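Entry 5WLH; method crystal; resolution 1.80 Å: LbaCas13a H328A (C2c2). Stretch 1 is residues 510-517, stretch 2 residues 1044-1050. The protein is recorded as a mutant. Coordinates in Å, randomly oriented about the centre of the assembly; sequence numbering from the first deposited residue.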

# COMPACT_ATOMS: atom_id res chain seq x y z
N ALA A 510 16.34 10.48 -10.78
CA ALA A 510 17.09 11.71 -10.54
C ALA A 510 18.25 11.47 -9.58
O ALA A 510 19.37 11.92 -9.81
N ARG A 511 17.98 10.75 -8.49
CA ARG A 511 19.04 10.40 -7.55
C ARG A 511 20.17 9.65 -8.24
O ARG A 511 21.35 10.00 -8.09
N HIS A 512 19.83 8.61 -9.01
CA HIS A 512 20.88 7.82 -9.64
C HIS A 512 21.68 8.66 -10.63
O HIS A 512 22.92 8.61 -10.63
N LEU A 513 21.01 9.44 -11.47
CA LEU A 513 21.75 10.28 -12.41
C LEU A 513 22.61 11.30 -11.67
O LEU A 513 23.72 11.61 -12.11
N SER A 514 22.10 11.85 -10.57
CA SER A 514 22.86 12.86 -9.85
C SER A 514 24.04 12.25 -9.10
O SER A 514 25.05 12.94 -8.88
N SER A 515 23.94 10.98 -8.74
CA SER A 515 24.80 10.42 -7.69
C SER A 515 26.27 10.48 -8.06
O SER A 515 27.13 10.68 -7.19
N GLN A 516 26.60 10.31 -9.34
CA GLN A 516 27.98 10.32 -9.80
C GLN A 516 28.32 11.52 -10.67
O GLN A 516 29.48 11.66 -11.07
N THR A 517 27.36 12.37 -11.01
CA THR A 517 27.65 13.52 -11.85
C THR A 517 27.83 14.81 -11.07
O THR A 517 28.60 15.68 -11.50
N SER A 1044 25.95 -1.74 -7.02
CA SER A 1044 25.91 -0.90 -5.82
C SER A 1044 26.52 0.47 -6.08
O SER A 1044 26.09 1.47 -5.49
N LYS A 1045 27.48 0.55 -7.00
CA LYS A 1045 28.08 1.84 -7.36
C LYS A 1045 27.12 2.70 -8.18
O LYS A 1045 27.05 3.91 -7.99
N LEU A 1046 26.37 2.08 -9.09
CA LEU A 1046 25.49 2.88 -9.95
C LEU A 1046 24.22 3.27 -9.22
O LEU A 1046 23.74 4.40 -9.35
N TYR A 1047 23.64 2.33 -8.46
CA TYR A 1047 22.30 2.49 -7.91
C TYR A 1047 22.23 2.47 -6.39
O TYR A 1047 21.22 2.92 -5.84
N GLY A 1048 23.26 1.97 -5.70
CA GLY A 1048 23.29 1.97 -4.25
C GLY A 1048 23.97 3.19 -3.68
O GLY A 1048 24.40 4.11 -4.38
N GLU A 1049 24.05 3.21 -2.35
CA GLU A 1049 24.53 4.35 -1.58
C GLU A 1049 25.73 3.89 -0.76
O GLU A 1049 25.58 3.17 0.23
N ARG A 1050 26.92 4.32 -1.19
CA ARG A 1050 28.15 3.68 -0.72
C ARG A 1050 28.34 3.89 0.77
O ARG A 1050 28.54 2.93 1.52

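Which side chains carry the charged contact? Arg 511 points its CA-to-CB bond toward the second stretch, and with chi1 t, chi2 p and chi3 t it brings its guanidinium edge against the carboxylate of Glu 1049. That residue leaves its backbone sideways, but m settings at chi1 and chi2 carry its end nearer. Two hydrogen bonds lie side by side, Arg 511 NE to Glu 1049 OE2 at 2.9 Å and Arg 511 NH2 to Glu 1049 OE1 at 3.0 Å, both nearly straight, so the salt bridge pairs both carboxylate oxygens with separate nitrogens.

How do the aromatic rings meet? His 512, toward the other stretch with chi1 m, offers a face to the edge of Tyr 1047, also m. The ring centroids are 5.3 Å apart and the planes stand at 68°, an edge-to-face pair. Tyr 1047 CA also sits over the His 512 ring, 4.1 Å from its centroid, as a CH-pi contact, so backbone and ring of the tyrosine both pack on the imidazole.

What does Gln 516 do at the other end of the contact? Its m, t side chain reaches Lys 1045, whose NZ donates a short 2.6 Å hydrogen bond to Gln 516 OE1. The amide also packs on a nonpolar neighbour: Gln 516 NE2 lies 3.5 Å from Leu 1046 CD2, the end of a side chain that starts away from the helix but returns to it.

Where does water fill in? Water 1 links His 512 NE2, at 2.7 Å from its oxygen, with Tyr 1047 O at 2.8 Å. Ser 515, chi1 p, directs its own OG proton to His 512 O (2.8 Å), leaving OG to accept from water 2, whose oxygen is 2.9 Å away and also lies within hydrogen-bonding distance of Lys 1045 O and Gly 1048 O, 3.0 Å from each.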

# COMPACT_ATOMS: atom_id res chain seq x y z
CB ALA A 510 16.15 12.79 -10.00
CB ARG A 511 18.46 9.55 -6.40
CG ARG A 511 19.53 9.05 -5.44
CD ARG A 511 20.33 10.24 -4.88
NE ARG A 511 21.26 9.83 -3.84
CZ ARG A 511 21.93 10.69 -3.08
NH1 ARG A 511 21.78 12.00 -3.26
NH2 ARG A 511 22.75 10.24 -2.14
CB HIS A 512 20.29 6.59 -10.31
CG HIS A 512 19.64 5.67 -9.33
ND1 HIS A 512 18.65 4.77 -9.68
CD2 HIS A 512 19.83 5.53 -8.00
CE1 HIS A 512 18.26 4.11 -8.60
NE2 HIS A 512 18.96 4.55 -7.57
CB LEU A 513 20.79 10.99 -13.36
CG LEU A 513 21.42 11.96 -14.38
CD1 LEU A 513 22.55 11.30 -15.17
CD2 LEU A 513 20.35 12.46 -15.31
CB SER A 514 21.94 13.60 -8.87
OG SER A 514 21.93 12.99 -7.60
CB SER A 515 24.38 8.98 -7.38
OG SER A 515 24.63 8.12 -8.47
CB GLN A 516 28.30 9.04 -10.56
CG GLN A 516 28.36 7.80 -9.73
CD GLN A 516 28.97 6.67 -10.52
OE1 GLN A 516 30.18 6.59 -10.66
NE2 GLN A 516 28.12 5.83 -11.09
CB THR A 517 26.55 13.74 -12.90
OG1 THR A 517 25.29 13.85 -12.23
CG2 THR A 517 26.50 12.58 -13.90
CB SER A 1044 26.63 -1.63 -4.67
OG SER A 1044 28.01 -1.34 -4.69
CB LYS A 1045 29.38 1.61 -8.13
CG LYS A 1045 29.91 2.81 -8.91
CD LYS A 1045 30.86 3.65 -8.07
CE LYS A 1045 31.98 4.28 -8.91
NZ LYS A 1045 31.65 4.41 -10.37
CB LEU A 1046 25.12 2.09 -11.20
CG LEU A 1046 26.25 1.67 -12.14
CD1 LEU A 1046 25.69 0.86 -13.31
CD2 LEU A 1046 26.96 2.89 -12.64
CB TYR A 1047 21.37 1.40 -8.47
CG TYR A 1047 21.44 1.27 -9.98
CD1 TYR A 1047 21.01 2.32 -10.82
CD2 TYR A 1047 21.93 0.11 -10.58
CE1 TYR A 1047 21.06 2.20 -12.19
CE2 TYR A 1047 22.00 -0.01 -11.94
CZ TYR A 1047 21.57 1.03 -12.75
OH TYR A 1047 21.64 0.90 -14.10
CB GLU A 1049 23.42 4.92 -0.70
CG GLU A 1049 22.17 5.30 -1.50
CD GLU A 1049 22.32 6.65 -2.18
OE1 GLU A 1049 23.37 7.31 -2.00
OE2 GLU A 1049 21.38 7.08 -2.89
CB ARG A 1050 29.35 4.23 -1.49
CG ARG A 1050 30.68 3.60 -1.11
CD ARG A 1050 31.82 4.28 -1.88
NE ARG A 1050 33.11 4.09 -1.23
CZ ARG A 1050 34.27 4.49 -1.77
NH1 ARG A 1050 35.41 4.28 -1.12
NH2 ARG A 1050 34.28 5.09 -2.95
O HOH W 1 18.76 3.83 -4.96
O HOH W 2 24.95 5.68 -6.87